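Local coordinates for protein transcription termination factor FttA (Methanosarcina mazei, PDB 2XR1) that probably terminates transcription by cleaving nascent RNA at the exit channel of RNA polymerase, using a two-zinc metallo-beta-lactamase nuclease site, at residues G191-F200 / E606-V614; F352-K360 / G582-Y592. All coordinates share one frame; numbering follows the deposited sequence.

Contact 1 (G191-F200 / E606-V614); sequences GCKEVGRSCF and EHGDEKACV. With ZN (zinc ion), chain F.
His607 meets the 191-200 loop mainly through its backbone: its N donates to Gly191 O at 2.9 Å with an N-H...O angle of 162°. One residue on, Gly608 N makes a weak bond to Glu194 O, and the same oxygen receives a CA-H...O contact from His607 CA at 3.4 Å. The bond to CB leaves away from the 191-200 loop, and with CG anti to the backbone N (chi1 -163°) His607 NE2 reaches a zinc ion at 2.2 Å. Ser198 OG sits at the ring edge, near its plane, 3.8 Å from His607 CD2, while Thr382 bonds to ND1 and so limits the ring's rotation. This histidine lies on the loop that follows strand 602-606 and completes the second zinc site of the metallo-beta-lactamase fold, together with Asp249, His250 and Asp355. Beside it, Glu606 bends at chi2 to bring OE1 within 3.4 Å of Phe200 CE2, the carboxylate and ring planes being 87° apart. On the helix side, the aliphatic chain of Lys193 runs across Glu610, with Lys193 CD 3.8 Å from Glu610 OE2, but NZ continues to Thr632 and the carbonyl of Leu631. Asp609 caps helix 610-624, its OD1 accepting from Ala612 N. Within the loop, Arg197 grips the Glu194 carboxylate side-on through NE and NH2, a salt bridge, and Glu194 OE2 also takes Gly191 N at 3.0 Å through its anti lone pair, with Asn633 as a further partner.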
loop_
_atom_site.group_PDB
_atom_site.type_symbol
_atom_site.label_atom_id
_atom_site.label_comp_id
_atom_site.label_asym_id
_atom_site.label_seq_id
_atom_site.Cartn_x
_atom_site.Cartn_y
_atom_site.Cartn_z
ATOM N N GLY B 191 4.707 -12.244 -6.564
ATOM C CA GLY B 191 5.427 -12.296 -7.828
ATOM C C GLY B 191 6.693 -11.445 -7.852
ATOM O O GLY B 191 7.245 -11.159 -8.926
ATOM N N CYS B 192 7.170 -11.075 -6.664
ATOM C CA CYS B 192 8.320 -10.200 -6.548
ATOM C C CYS B 192 9.432 -10.908 -5.806
ATOM O O CYS B 192 9.237 -11.444 -4.712
ATOM C CB CYS B 192 7.919 -8.865 -5.894
ATOM S SG CYS B 192 6.785 -7.889 -7.011
ATOM N N LYS B 193 10.601 -10.925 -6.433
ATOM C CA LYS B 193 11.765 -11.651 -5.902
ATOM C C LYS B 193 11.433 -13.124 -5.752
ATOM O O LYS B 193 12.037 -13.827 -4.953
ATOM C CB LYS B 193 12.255 -11.037 -4.589
ATOM C CG LYS B 193 12.860 -9.640 -4.736
ATOM C CD LYS B 193 13.261 -9.103 -3.375
ATOM C CE LYS B 193 14.074 -7.810 -3.411
ATOM N NZ LYS B 193 13.267 -6.644 -3.840
ATOM N N GLU B 194 10.455 -13.570 -6.543
ATOM C CA GLU B 194 10.036 -14.978 -6.596
ATOM C C GLU B 194 9.398 -15.217 -7.981
ATOM O O GLU B 194 9.027 -14.301 -8.692
ATOM C CB GLU B 194 9.057 -15.332 -5.467
ATOM C CG GLU B 194 7.743 -14.553 -5.545
ATOM C CD GLU B 194 6.865 -14.572 -4.265
ATOM O OE1 GLU B 194 7.225 -15.157 -3.191
ATOM O OE2 GLU B 194 5.777 -13.970 -4.354
ATOM N N VAL B 195 9.345 -16.468 -8.369
ATOM C CA VAL B 195 8.495 -16.897 -9.464
ATOM C C VAL B 195 7.293 -17.445 -8.778
ATOM O O VAL B 195 7.437 -18.153 -7.792
ATOM C CB VAL B 195 9.158 -18.007 -10.266
ATOM C CG1 VAL B 195 8.177 -18.608 -11.159
ATOM C CG2 VAL B 195 10.342 -17.423 -11.066
ATOM N N GLY B 196 6.104 -17.116 -9.217
ATOM C CA GLY B 196 4.933 -17.612 -8.527
ATOM C C GLY B 196 4.079 -16.504 -7.956
ATOM O O GLY B 196 4.589 -15.479 -7.557
ATOM N N ARG B 197 2.766 -16.758 -7.970
ATOM C CA ARG B 197 1.711 -15.933 -7.408
ATOM C C ARG B 197 1.794 -14.454 -7.755
ATOM O O ARG B 197 1.564 -13.609 -6.909
ATOM C CB ARG B 197 1.572 -16.154 -5.910
ATOM C CG ARG B 197 2.842 -15.931 -5.105
ATOM C CD ARG B 197 2.565 -15.763 -3.604
ATOM N NE ARG B 197 3.766 -15.314 -2.943
ATOM C CZ ARG B 197 3.894 -15.129 -1.645
ATOM N NH1 ARG B 197 2.869 -15.345 -0.832
ATOM N NH2 ARG B 197 5.076 -14.738 -1.160
ATOM N N SER B 198 2.102 -14.178 -9.019
ATOM C CA SER B 198 2.012 -12.880 -9.596
ATOM C C SER B 198 0.654 -12.304 -9.314
ATOM O O SER B 198 -0.383 -12.999 -9.447
ATOM C CB SER B 198 2.204 -12.956 -11.106
ATOM O OG SER B 198 3.578 -13.146 -11.501
ATOM N N CYS B 199 0.665 -11.022 -8.939
ATOM C CA CYS B 199 -0.542 -10.288 -8.593
ATOM C C CYS B 199 -0.132 -8.841 -8.255
ATOM O O CYS B 199 0.683 -8.634 -7.360
ATOM C CB CYS B 199 -1.231 -10.937 -7.394
ATOM S SG CYS B 199 -2.797 -10.155 -6.966
ATOM N N PHE B 200 -0.634 -7.862 -9.003
ATOM C CA PHE B 200 -0.198 -6.483 -8.872
ATOM C C PHE B 200 -1.414 -5.571 -8.841
ATOM O O PHE B 200 -2.453 -5.826 -9.463
ATOM C CB PHE B 200 0.714 -6.112 -10.053
ATOM C CG PHE B 200 2.017 -6.816 -10.034
ATOM C CD1 PHE B 200 3.130 -6.251 -9.360
ATOM C CD2 PHE B 200 2.151 -8.053 -10.611
ATOM C CE1 PHE B 200 4.339 -6.916 -9.299
ATOM C CE2 PHE B 200 3.385 -8.744 -10.535
ATOM C CZ PHE B 200 4.479 -8.172 -9.884
ATOM N N GLU B 606 10.376 -8.147 -11.762
ATOM C CA GLU B 606 9.576 -9.084 -11.028
ATOM C C GLU B 606 9.671 -10.447 -11.704
ATOM O O GLU B 606 10.372 -10.591 -12.692
ATOM C CB GLU B 606 8.112 -8.621 -10.934
ATOM C CG GLU B 606 7.482 -8.124 -12.210
ATOM C CD GLU B 606 6.614 -9.148 -12.988
ATOM O OE1 GLU B 606 5.963 -10.065 -12.396
ATOM O OE2 GLU B 606 6.534 -8.990 -14.244
ATOM N N HIS B 607 9.025 -11.461 -11.134
ATOM C CA HIS B 607 8.960 -12.796 -11.762
ATOM C C HIS B 607 10.360 -13.333 -12.069
ATOM O O HIS B 607 10.718 -13.581 -13.206
ATOM C CB HIS B 607 8.112 -12.726 -12.993
ATOM C CG HIS B 607 7.638 -14.041 -13.492
ATOM N ND1 HIS B 607 8.458 -14.911 -14.161
ATOM C CD2 HIS B 607 6.399 -14.589 -13.523
ATOM C CE1 HIS B 607 7.756 -15.964 -14.545
ATOM N NE2 HIS B 607 6.503 -15.791 -14.176
ATOM N N GLY B 608 11.140 -13.491 -11.008
ATOM C CA GLY B 608 12.425 -14.156 -11.072
ATOM C C GLY B 608 12.816 -14.494 -9.659
ATOM O O GLY B 608 12.207 -13.994 -8.724
ATOM N N ASP B 609 13.809 -15.352 -9.461
ATOM C CA ASP B 609 14.292 -15.526 -8.111
ATOM C C ASP B 609 15.001 -14.232 -7.701
ATOM O O ASP B 609 15.306 -13.405 -8.551
ATOM C CB ASP B 609 15.139 -16.780 -7.973
ATOM C CG ASP B 609 16.414 -16.765 -8.828
ATOM O OD1 ASP B 609 17.115 -15.709 -8.931
ATOM O OD2 ASP B 609 16.747 -17.867 -9.359
ATOM N N GLU B 610 15.206 -14.027 -6.407
ATOM C CA GLU B 610 15.694 -12.743 -5.906
ATOM C C GLU B 610 16.873 -12.193 -6.685
ATOM O O GLU B 610 16.799 -11.084 -7.194
ATOM C CB GLU B 610 16.080 -12.822 -4.432
ATOM C CG GLU B 610 16.341 -11.453 -3.835
ATOM C CD GLU B 610 16.599 -11.499 -2.354
ATOM O OE1 GLU B 610 16.935 -12.608 -1.824
ATOM O OE2 GLU B 610 16.478 -10.409 -1.741
ATOM N N LYS B 611 17.952 -12.957 -6.773
ATOM C CA LYS B 611 19.142 -12.512 -7.498
ATOM C C LYS B 611 18.799 -12.163 -8.953
ATOM O O LYS B 611 19.323 -11.243 -9.514
ATOM C CB LYS B 611 20.237 -13.583 -7.449
ATOM C CG LYS B 611 21.624 -13.064 -7.778
ATOM C CD LYS B 611 22.621 -14.185 -8.195
ATOM C CE LYS B 611 24.075 -13.637 -8.309
ATOM N NZ LYS B 611 24.217 -12.094 -8.368
ATOM N N ALA B 612 17.881 -12.882 -9.564
ATOM C CA ALA B 612 17.549 -12.604 -10.956
ATOM C C ALA B 612 16.989 -11.190 -11.078
ATOM O O ALA B 612 17.405 -10.459 -11.957
ATOM C CB ALA B 612 16.563 -13.698 -11.547
ATOM N N CYS B 613 16.043 -10.820 -10.214
ATOM C CA CYS B 613 15.360 -9.518 -10.346
ATOM C C CYS B 613 16.317 -8.394 -10.089
ATOM O O CYS B 613 16.339 -7.432 -10.797
ATOM C CB CYS B 613 14.175 -9.406 -9.385
ATOM S SG CYS B 613 12.777 -10.598 -9.739
ATOM N N VAL B 614 17.125 -8.541 -9.059
ATOM C CA VAL B 614 18.070 -7.507 -8.659
ATOM C C VAL B 614 19.214 -7.346 -9.679
ATOM O O VAL B 614 19.651 -6.226 -9.970
ATOM C CB VAL B 614 18.596 -7.817 -7.195
ATOM C CG1 VAL B 614 19.752 -6.918 -6.787
ATOM C CG2 VAL B 614 17.399 -7.738 -6.184
HETATM ZN ZN ZN F . 4.903 -16.910 -15.115
#

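Contact 2 (F352-K360 / G582-Y592). With ZN (zinc ion), chain E; ZN (zinc ion), chain F.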
loop_
_atom_site.group_PDB
_atom_site.type_symbol
_atom_site.label_atom_id
_atom_site.label_comp_id
_atom_site.label_asym_id
_atom_site.label_seq_id
_atom_site.Cartn_x
_atom_site.Cartn_y
_atom_site.Cartn_z
ATOM N N PHE B 352 2.856 -3.423 -18.363
ATOM C CA PHE B 352 3.157 -4.611 -17.623
ATOM C C PHE B 352 3.435 -5.620 -18.662
ATOM O O PHE B 352 2.576 -5.854 -19.467
ATOM C CB PHE B 352 1.945 -5.077 -16.842
ATOM C CG PHE B 352 1.727 -4.332 -15.573
ATOM C CD1 PHE B 352 1.166 -3.062 -15.591
ATOM C CD2 PHE B 352 2.049 -4.908 -14.337
ATOM C CE1 PHE B 352 0.951 -2.349 -14.403
ATOM C CE2 PHE B 352 1.843 -4.209 -13.159
ATOM C CZ PHE B 352 1.285 -2.917 -13.193
ATOM N N THR B 353 4.589 -6.262 -18.643
ATOM C CA THR B 353 4.954 -7.160 -19.736
ATOM C C THR B 353 4.318 -8.495 -19.581
ATOM O O THR B 353 4.100 -9.177 -20.574
ATOM C CB THR B 353 6.493 -7.406 -19.845
ATOM O OG1 THR B 353 6.934 -7.999 -18.638
ATOM C CG2 THR B 353 7.274 -6.110 -20.067
ATOM N N GLY B 354 4.004 -8.906 -18.362
ATOM C CA GLY B 354 3.681 -10.330 -18.106
ATOM C C GLY B 354 4.941 -11.113 -18.481
ATOM O O GLY B 354 6.056 -10.553 -18.458
ATOM N N ASP B 355 4.767 -12.391 -18.816
ATOM C CA ASP B 355 5.842 -13.226 -19.299
ATOM C C ASP B 355 5.943 -12.955 -20.817
ATOM O O ASP B 355 4.914 -12.816 -21.483
ATOM C CB ASP B 355 5.548 -14.690 -19.002
ATOM C CG ASP B 355 5.550 -15.032 -17.478
ATOM O OD1 ASP B 355 5.885 -14.090 -16.710
ATOM O OD2 ASP B 355 5.225 -16.212 -17.072
ATOM N N TYR B 356 7.154 -12.825 -21.357
ATOM C CA TYR B 356 7.320 -12.545 -22.748
ATOM C C TYR B 356 8.578 -13.114 -23.326
ATOM O O TYR B 356 9.507 -13.420 -22.586
ATOM C CB TYR B 356 7.336 -11.054 -22.984
ATOM C CG TYR B 356 8.478 -10.281 -22.395
ATOM C CD1 TYR B 356 8.405 -9.768 -21.092
ATOM C CD2 TYR B 356 9.593 -9.969 -23.165
ATOM C CE1 TYR B 356 9.450 -9.020 -20.567
ATOM C CE2 TYR B 356 10.641 -9.210 -22.678
ATOM C CZ TYR B 356 10.575 -8.743 -21.371
ATOM O OH TYR B 356 11.598 -7.979 -20.870
ATOM N N LYS B 357 8.621 -13.216 -24.658
ATOM C CA LYS B 357 9.817 -13.612 -25.373
ATOM C C LYS B 357 10.078 -12.708 -26.567
ATOM O O LYS B 357 9.373 -12.757 -27.577
ATOM C CB LYS B 357 9.723 -15.066 -25.838
ATOM C CG LYS B 357 11.033 -15.583 -26.428
ATOM C CD LYS B 357 11.263 -17.084 -26.151
ATOM C CE LYS B 357 12.544 -17.668 -26.792
ATOM N NZ LYS B 357 13.792 -17.375 -26.026
ATOM N N TYR B 358 11.149 -11.930 -26.453
ATOM C CA TYR B 358 11.568 -11.006 -27.490
ATOM C C TYR B 358 12.365 -11.701 -28.531
ATOM O O TYR B 358 13.519 -11.442 -28.671
ATOM C CB TYR B 358 12.380 -9.872 -26.862
ATOM C CG TYR B 358 12.621 -8.680 -27.755
ATOM C CD1 TYR B 358 11.615 -8.176 -28.560
ATOM C CD2 TYR B 358 13.853 -8.027 -27.759
ATOM C CE1 TYR B 358 11.839 -7.101 -29.370
ATOM C CE2 TYR B 358 14.076 -6.930 -28.553
ATOM C CZ TYR B 358 13.056 -6.480 -29.361
ATOM O OH TYR B 358 13.212 -5.402 -30.155
ATOM N N GLU B 359 11.736 -12.608 -29.259
ATOM C CA GLU B 359 12.410 -13.386 -30.290
ATOM C C GLU B 359 11.360 -14.121 -31.057
ATOM O O GLU B 359 10.401 -14.516 -30.492
ATOM C CB GLU B 359 13.385 -14.382 -29.703
ATOM C CG GLU B 359 14.152 -15.162 -30.792
ATOM C CD GLU B 359 14.849 -16.429 -30.261
ATOM O OE1 GLU B 359 14.875 -16.635 -29.010
ATOM O OE2 GLU B 359 15.390 -17.216 -31.095
ATOM N N LYS B 360 11.516 -14.275 -32.359
ATOM C CA LYS B 360 10.546 -15.037 -33.161
ATOM C C LYS B 360 10.780 -16.515 -32.895
ATOM O O LYS B 360 11.892 -16.970 -32.982
ATOM C CB LYS B 360 10.722 -14.777 -34.665
ATOM C CG LYS B 360 9.421 -15.037 -35.496
ATOM C CD LYS B 360 9.664 -16.022 -36.674
ATOM C CE LYS B 360 8.738 -15.749 -37.860
ATOM N NZ LYS B 360 9.344 -16.246 -39.120
ATOM N N GLY B 582 9.915 -20.537 -23.392
ATOM C CA GLY B 582 9.033 -19.458 -23.850
ATOM C C GLY B 582 9.285 -18.107 -23.178
ATOM O O GLY B 582 8.453 -17.208 -23.278
ATOM N N HIS B 583 10.429 -17.967 -22.499
ATOM C CA HIS B 583 10.894 -16.685 -21.964
ATOM C C HIS B 583 12.118 -16.130 -22.669
ATOM O O HIS B 583 12.983 -16.858 -23.173
ATOM C CB HIS B 583 11.301 -16.850 -20.525
ATOM C CG HIS B 583 10.171 -17.187 -19.595
ATOM N ND1 HIS B 583 9.354 -16.224 -19.033
ATOM C CD2 HIS B 583 9.775 -18.378 -19.080
ATOM C CE1 HIS B 583 8.509 -16.819 -18.214
ATOM N NE2 HIS B 583 8.754 -18.119 -18.214
ATOM N N SER B 584 12.200 -14.816 -22.666
ATOM C CA SER B 584 13.359 -14.109 -23.095
ATOM C C SER B 584 14.516 -14.494 -22.218
ATOM O O SER B 584 14.388 -14.472 -21.016
ATOM C CB SER B 584 13.116 -12.605 -22.938
ATOM O OG SER B 584 12.215 -12.151 -23.887
ATOM N N ASP B 585 15.659 -14.821 -22.804
ATOM C CA ASP B 585 16.860 -15.050 -22.007
ATOM C C ASP B 585 17.434 -13.694 -21.551
ATOM O O ASP B 585 16.801 -12.653 -21.752
ATOM C CB ASP B 585 17.878 -15.899 -22.776
ATOM C CG ASP B 585 18.657 -15.118 -23.861
ATOM O OD1 ASP B 585 18.329 -13.930 -24.128
ATOM O OD2 ASP B 585 19.617 -15.706 -24.458
ATOM N N ARG B 586 18.604 -13.709 -20.923
ATOM C CA ARG B 586 19.174 -12.478 -20.380
ATOM C C ARG B 586 19.388 -11.444 -21.478
ATOM O O ARG B 586 18.967 -10.330 -21.343
ATOM C CB ARG B 586 20.469 -12.772 -19.626
ATOM C CG ARG B 586 21.367 -11.592 -19.428
ATOM C CD ARG B 586 20.922 -10.674 -18.289
ATOM N NE ARG B 586 21.981 -9.709 -18.068
ATOM C CZ ARG B 586 22.215 -9.029 -16.956
ATOM N NH1 ARG B 586 21.467 -9.164 -15.874
ATOM N NH2 ARG B 586 23.249 -8.206 -16.936
ATOM N N ARG B 587 20.009 -11.843 -22.578
ATOM C CA ARG B 587 20.212 -10.957 -23.719
ATOM C C ARG B 587 18.872 -10.339 -24.186
ATOM O O ARG B 587 18.738 -9.150 -24.395
ATOM C CB ARG B 587 20.857 -11.698 -24.877
ATOM C CG ARG B 587 21.569 -10.767 -25.865
ATOM C CD ARG B 587 21.969 -11.474 -27.167
ATOM N NE ARG B 587 20.866 -11.451 -28.140
ATOM C CZ ARG B 587 20.077 -12.496 -28.450
ATOM N NH1 ARG B 587 20.264 -13.710 -27.889
ATOM N NH2 ARG B 587 19.099 -12.341 -29.340
ATOM N N GLN B 588 17.862 -11.172 -24.301
ATOM C CA GLN B 588 16.592 -10.739 -24.860
ATOM C C GLN B 588 15.858 -9.792 -23.936
ATOM O O GLN B 588 15.167 -8.887 -24.413
ATOM C CB GLN B 588 15.750 -11.961 -25.221
ATOM C CG GLN B 588 16.266 -12.585 -26.506
ATOM C CD GLN B 588 15.943 -14.061 -26.649
ATOM O OE1 GLN B 588 15.311 -14.671 -25.761
ATOM N NE2 GLN B 588 16.385 -14.657 -27.767
ATOM N N LEU B 589 15.973 -10.011 -22.627
ATOM C CA LEU B 589 15.397 -9.092 -21.658
ATOM C C LEU B 589 16.017 -7.711 -21.863
ATOM O O LEU B 589 15.320 -6.695 -21.933
ATOM C CB LEU B 589 15.629 -9.591 -20.239
ATOM C CG LEU B 589 14.792 -10.851 -19.913
ATOM C CD1 LEU B 589 15.241 -11.590 -18.640
ATOM C CD2 LEU B 589 13.342 -10.452 -19.813
ATOM N N MET B 590 17.333 -7.676 -21.982
ATOM C CA MET B 590 18.032 -6.417 -22.138
ATOM C C MET B 590 17.705 -5.755 -23.462
ATOM O O MET B 590 17.559 -4.551 -23.519
ATOM C CB MET B 590 19.550 -6.614 -22.022
ATOM C CG MET B 590 19.992 -6.877 -20.578
ATOM S SD MET B 590 20.116 -5.347 -19.550
ATOM C CE MET B 590 21.853 -4.919 -19.804
ATOM N N GLU B 591 17.570 -6.540 -24.522
ATOM C CA GLU B 591 17.290 -5.999 -25.838
ATOM C C GLU B 591 15.867 -5.402 -25.852
ATOM O O GLU B 591 15.659 -4.322 -26.404
ATOM C CB GLU B 591 17.505 -7.070 -26.930
ATOM C CG GLU B 591 18.984 -7.458 -27.200
ATOM C CD GLU B 591 19.183 -8.711 -28.170
ATOM O OE1 GLU B 591 18.267 -9.609 -28.229
ATOM O OE2 GLU B 591 20.269 -8.787 -28.888
ATOM N N TYR B 592 14.931 -6.066 -25.178
ATOM C CA TYR B 592 13.538 -5.620 -25.110
ATOM C C TYR B 592 13.391 -4.201 -24.586
ATOM O O TYR B 592 12.649 -3.400 -25.160
ATOM C CB TYR B 592 12.715 -6.513 -24.202
ATOM C CG TYR B 592 11.234 -6.187 -24.205
ATOM C CD1 TYR B 592 10.425 -6.599 -25.244
ATOM C CD2 TYR B 592 10.648 -5.520 -23.154
ATOM C CE1 TYR B 592 9.086 -6.352 -25.266
ATOM C CE2 TYR B 592 9.298 -5.229 -23.169
ATOM C CZ TYR B 592 8.522 -5.660 -24.254
ATOM O OH TYR B 592 7.171 -5.377 -24.316
HETATM ZN ZN ZN E . 4.041 -17.971 -18.040
HETATM ZN ZN ZN F . 4.903 -16.910 -15.115
#
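Tyr356 and Tyr592 form the apolar centre, with Tyr356 CE2 lying over one face of the Tyr592 ring, 3.4 Å from Tyr592 CG. The ring centroids are 4.3 Å apart and the planes are inclined at 37°, an oblique pairing. Tyr356 CG stands between its backbone N and carbonyl carbon (chi1 65°), and although its CB points away from the 582-592 segment, the CZ-OH end of Tyr356 reaches Leu589 CD2, its hydroxyl having Ser379 as polar partner. Tyr358 completes the aromatic cluster: the edge of Tyr592 is directed at its face in a T-shaped pair with planes at 83°, and Tyr592 CA adds a CH-pi contact over the Tyr358 ring. Thr353 CG2 fills in beside Tyr592 CE2, and the hydroxyl of Tyr592 goes on to the carbonyl of Val368.

Outward, Ser584 joins the backbones. Tyr356 O accepts from Ser584 N at 3.0 Å and from Ser584 OG above the carbonyl plane; OG in turn takes Tyr358 N at 2.8 Å. At the polar edge Lys357 NZ donates to His583 O and, at 3.1 Å, to Gln588 OE1, besides a partner in Gln390. Gln588 NE2 meets Glu359 OE1 at 2.8 Å from above the carboxylate plane. Since Gln588 OE1 also accepts from Asp585 N, the amide is held at both ends; Gln588 N to Asp585 OD1 is the other half of a capping box at the helix start. The His583 ring turns its CE1 edge to Asp355 OD2, which bridges the two zinc ions, 2.1 Å from the one that His607 also binds and 2.3 Å from the other, as the shared aspartate of a dinuclear metallo-beta-lactamase site.

Contacts 1 and 2 have centres 15 Å apart, on the same side of the chain's centre, and meet at one zinc ion bound by both His607 and Asp355. Along the chain the order is 191-200, 352-360, 582-592, 606-614, so contact 2 is nested inside the loop that contact 1 closes. Strands 348-352 and 602-606, which lead into their metal-binding loops, belong to one mixed sheet, whereas strand 199-203 belongs to a second mixed sheet. Both pairs join the N-terminal and C-terminal parts of the metallo-beta-lactamase domain, between which the Beta-Casp region is inserted, so the dinuclear site is assembled from ligands on both parts.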